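Local atomic coordinates of UDP-N-acetylglucosamine 2-epimerase (Listeria monocytogenes, PDB entry 3OT5), a protein that probably interconverts UDP-N-acetylglucosamine and UDP-N-acetylmannosamine by inverting the configuration at C2 of the sugar. Residues A[317-328]-A[340-351]. Numbering follows the deposited sequence.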
# COMPACT_ATOMS: atom_id res chain seq x y z
N PRO A 317 -6.44 -8.12 3.95
CA PRO A 317 -6.71 -8.61 5.29
C PRO A 317 -7.29 -7.50 6.17
O PRO A 317 -7.90 -7.79 7.20
CB PRO A 317 -5.34 -9.06 5.78
CG PRO A 317 -4.62 -9.39 4.55
CD PRO A 317 -5.04 -8.35 3.58
N GLY A 318 -7.09 -6.25 5.77
CA GLY A 318 -7.66 -5.10 6.47
C GLY A 318 -9.18 -5.15 6.30
O GLY A 318 -9.92 -4.61 7.12
N MET A 319 -9.63 -5.78 5.21
CA MET A 319 -11.06 -5.96 4.92
C MET A 319 -11.50 -7.33 5.44
O MET A 319 -12.67 -7.67 5.39
CB MET A 319 -11.30 -5.95 3.42
CG MET A 319 -10.78 -4.71 2.65
SD MET A 319 -11.81 -3.26 2.83
CE MET A 319 -11.76 -3.04 4.60
N GLY A 320 -10.54 -8.13 5.90
CA GLY A 320 -10.81 -9.48 6.37
C GLY A 320 -10.98 -10.42 5.18
O GLY A 320 -11.65 -11.44 5.29
N VAL A 321 -10.35 -10.09 4.05
CA VAL A 321 -10.44 -10.93 2.85
C VAL A 321 -9.23 -11.85 2.74
O VAL A 321 -8.11 -11.39 2.67
CB VAL A 321 -10.53 -10.08 1.55
CG1 VAL A 321 -10.65 -10.97 0.32
CG2 VAL A 321 -11.73 -9.12 1.63
N PRO A 322 -9.46 -13.18 2.77
CA PRO A 322 -8.36 -14.11 2.63
C PRO A 322 -7.63 -13.88 1.31
O PRO A 322 -8.29 -13.66 0.28
CB PRO A 322 -9.06 -15.48 2.59
CG PRO A 322 -10.28 -15.28 3.37
CD PRO A 322 -10.72 -13.87 3.06
N VAL A 323 -6.30 -13.93 1.34
CA VAL A 323 -5.51 -13.71 0.15
C VAL A 323 -4.66 -14.93 -0.25
O VAL A 323 -3.93 -15.48 0.56
CB VAL A 323 -4.55 -12.50 0.34
CG1 VAL A 323 -3.70 -12.29 -0.88
CG2 VAL A 323 -5.33 -11.23 0.67
N LEU A 324 -4.78 -15.36 -1.51
CA LEU A 324 -3.97 -16.46 -2.05
C LEU A 324 -2.94 -15.75 -2.93
O LEU A 324 -3.29 -15.12 -3.93
CB LEU A 324 -4.81 -17.47 -2.83
CG LEU A 324 -5.87 -18.24 -2.02
CD1 LEU A 324 -6.58 -19.26 -2.89
CD2 LEU A 324 -5.24 -18.94 -0.82
N VAL A 325 -1.67 -15.84 -2.53
CA VAL A 325 -0.60 -15.13 -3.24
C VAL A 325 0.01 -15.94 -4.38
O VAL A 325 0.56 -17.01 -4.16
CB VAL A 325 0.47 -14.66 -2.25
CG1 VAL A 325 1.59 -13.89 -2.97
CG2 VAL A 325 -0.19 -13.78 -1.17
N LEU A 326 -0.09 -15.39 -5.58
CA LEU A 326 0.41 -16.03 -6.80
C LEU A 326 1.89 -15.78 -6.99
O LEU A 326 2.30 -15.12 -7.95
CB LEU A 326 -0.38 -15.51 -8.01
CG LEU A 326 -1.90 -15.64 -7.89
CD1 LEU A 326 -2.60 -15.10 -9.13
CD2 LEU A 326 -2.31 -17.06 -7.58
N ARG A 327 2.69 -16.29 -6.06
CA ARG A 327 4.14 -16.10 -6.09
C ARG A 327 4.89 -17.26 -5.48
O ARG A 327 4.38 -17.97 -4.62
CB ARG A 327 4.56 -14.84 -5.32
CG ARG A 327 3.92 -13.55 -5.76
CD ARG A 327 4.64 -12.38 -5.13
NE ARG A 327 6.02 -12.36 -5.58
CZ ARG A 327 6.95 -11.51 -5.14
NH1 ARG A 327 6.64 -10.60 -4.22
NH2 ARG A 327 8.18 -11.58 -5.62
N ASP A 328 6.14 -17.42 -5.92
CA ASP A 328 7.02 -18.47 -5.41
C ASP A 328 7.79 -17.97 -4.20
O ASP A 328 8.24 -18.76 -3.37
CB ASP A 328 8.00 -18.90 -6.50
CG ASP A 328 7.33 -19.60 -7.66
OD1 ASP A 328 7.84 -19.49 -8.79
OD2 ASP A 328 6.29 -20.26 -7.43
N THR A 340 -3.14 -14.52 7.42
CA THR A 340 -3.99 -13.66 6.61
C THR A 340 -3.74 -13.90 5.12
O THR A 340 -4.58 -13.55 4.28
CB THR A 340 -3.71 -12.18 6.87
OG1 THR A 340 -2.34 -11.90 6.55
CG2 THR A 340 -3.98 -11.82 8.33
N LEU A 341 -2.57 -14.47 4.82
CA LEU A 341 -2.11 -14.74 3.46
C LEU A 341 -1.63 -16.17 3.27
O LEU A 341 -1.12 -16.79 4.20
CB LEU A 341 -0.87 -13.89 3.17
CG LEU A 341 -0.86 -12.37 3.27
CD1 LEU A 341 0.51 -11.89 2.91
CD2 LEU A 341 -1.89 -11.74 2.36
N LYS A 342 -1.75 -16.68 2.05
CA LYS A 342 -1.24 -18.00 1.72
C LYS A 342 -0.40 -17.93 0.45
O LYS A 342 -0.89 -17.51 -0.60
CB LYS A 342 -2.33 -19.05 1.59
CG LYS A 342 -2.94 -19.46 2.93
CD LYS A 342 -3.75 -20.76 2.84
CE LYS A 342 -4.27 -21.16 4.22
NZ LYS A 342 -4.94 -22.50 4.24
N LEU A 343 0.88 -18.28 0.56
CA LEU A 343 1.76 -18.29 -0.59
C LEU A 343 1.50 -19.61 -1.29
O LEU A 343 1.82 -20.68 -0.76
CB LEU A 343 3.22 -18.18 -0.16
CG LEU A 343 4.24 -18.03 -1.29
CD1 LEU A 343 4.00 -16.74 -2.04
CD2 LEU A 343 5.64 -18.05 -0.74
N ILE A 344 0.91 -19.55 -2.48
CA ILE A 344 0.57 -20.77 -3.20
C ILE A 344 1.23 -20.91 -4.57
O ILE A 344 1.00 -21.89 -5.27
CB ILE A 344 -0.94 -20.89 -3.39
CG1 ILE A 344 -1.45 -19.83 -4.36
CG2 ILE A 344 -1.63 -20.78 -2.05
CD1 ILE A 344 -2.90 -20.00 -4.70
N GLY A 345 2.05 -19.95 -4.97
CA GLY A 345 2.71 -20.07 -6.27
C GLY A 345 1.77 -19.86 -7.43
O GLY A 345 0.74 -19.18 -7.31
N THR A 346 2.11 -20.45 -8.57
CA THR A 346 1.32 -20.25 -9.78
C THR A 346 0.89 -21.56 -10.46
O THR A 346 0.34 -21.53 -11.56
CB THR A 346 2.13 -19.41 -10.78
OG1 THR A 346 3.30 -20.13 -11.18
CG2 THR A 346 2.54 -18.07 -10.14
N ASN A 347 1.13 -22.69 -9.81
CA ASN A 347 0.73 -23.98 -10.38
C ASN A 347 -0.80 -24.12 -10.35
O ASN A 347 -1.43 -24.01 -9.30
CB ASN A 347 1.40 -25.12 -9.62
CG ASN A 347 1.24 -26.46 -10.32
OD1 ASN A 347 1.58 -27.51 -9.76
ND2 ASN A 347 0.73 -26.44 -11.55
N LYS A 348 -1.39 -24.33 -11.53
CA LYS A 348 -2.84 -24.49 -11.71
C LYS A 348 -3.51 -25.41 -10.67
O LYS A 348 -4.56 -25.09 -10.12
CB LYS A 348 -3.09 -25.04 -13.11
CG LYS A 348 -4.54 -25.24 -13.50
CD LYS A 348 -4.62 -25.85 -14.90
CE LYS A 348 -6.05 -26.08 -15.36
NZ LYS A 348 -6.11 -26.61 -16.76
N GLU A 349 -2.90 -26.55 -10.40
CA GLU A 349 -3.47 -27.49 -9.44
C GLU A 349 -3.49 -26.91 -8.03
O GLU A 349 -4.42 -27.17 -7.26
CB GLU A 349 -2.73 -28.84 -9.45
CG GLU A 349 -2.90 -29.65 -10.74
CD GLU A 349 -2.31 -28.99 -11.97
OE1 GLU A 349 -1.34 -28.20 -11.82
OE2 GLU A 349 -2.79 -29.27 -13.09
N ASN A 350 -2.49 -26.10 -7.70
CA ASN A 350 -2.41 -25.52 -6.38
C ASN A 350 -3.42 -24.36 -6.25
O ASN A 350 -3.98 -24.14 -5.17
CB ASN A 350 -0.96 -25.07 -6.09
CG ASN A 350 -0.63 -25.06 -4.61
OD1 ASN A 350 -0.99 -25.99 -3.88
ND2 ASN A 350 0.12 -24.06 -4.18
N LEU A 351 -3.65 -23.62 -7.33
CA LEU A 351 -4.66 -22.54 -7.31
C LEU A 351 -6.04 -23.13 -6.98
O LEU A 351 -6.72 -22.66 -6.06
CB LEU A 351 -4.73 -21.80 -8.65
CG LEU A 351 -3.90 -20.52 -8.93
CD1 LEU A 351 -2.44 -20.82 -8.90
CD2 LEU A 351 -4.29 -19.83 -10.23
O HOH W 1 4.68 -21.51 -8.92
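Val325 O collects amide hydrogens from two successive residues, Ile344 and Gly345, just where the paired strands 323-325 and 341-343 end. The bond from Ile344 N to Val325 O is 3.1 Å long, close to straight, and lies in the carbonyl plane; that from Gly345 N is weak, bent to 125°. The same oxygen weakly accepts Arg327 N, closing an inverse gamma turn centred on Leu326. Within the turn, Leu326 CA directs a C-H toward Gly345 O at 3.2 Å. The positive phi of Gly345, readily adopted by glycine, turns the chain as it leaves the strand.

Further back the pairing is regular and parallel. Lys342 N donates to Val323 O, and Val325 N reaches Lys342 O at 2.7 Å, nearly straight at 168°; Val323 N to Thr340 O is weak. With helix 333-338 between them, the strands form a beta-alpha-beta unit at one margin of the second Rossmann-like domain's sheet, 341-343 being outermost and 302-307 flanking 323-325 on its other side.

On one face, the Leu341 side chain runs alongside that of Val323 in the same direction. Leu341 CD2 presses tightly on Val323 CB at 3.4 Å. On the opposite face, Leu324 CD2 lies alongside Lys342 CB. Ile344 CG1 sits between its backbone N and carbonyl carbon (chi1 69°), and its terminal CD1 packs against Leu324 CB at 3.7 Å. Leu326 CD2 meets Leu351 CD1, the two side chains set roughly perpendicular, while Met244 and Ala247 of helix 240-254 also touch Leu351. At the solvent side, one water donates to Asp328 OD2 and accepts from Thr346 N (2.8 Å), bridging the two segments.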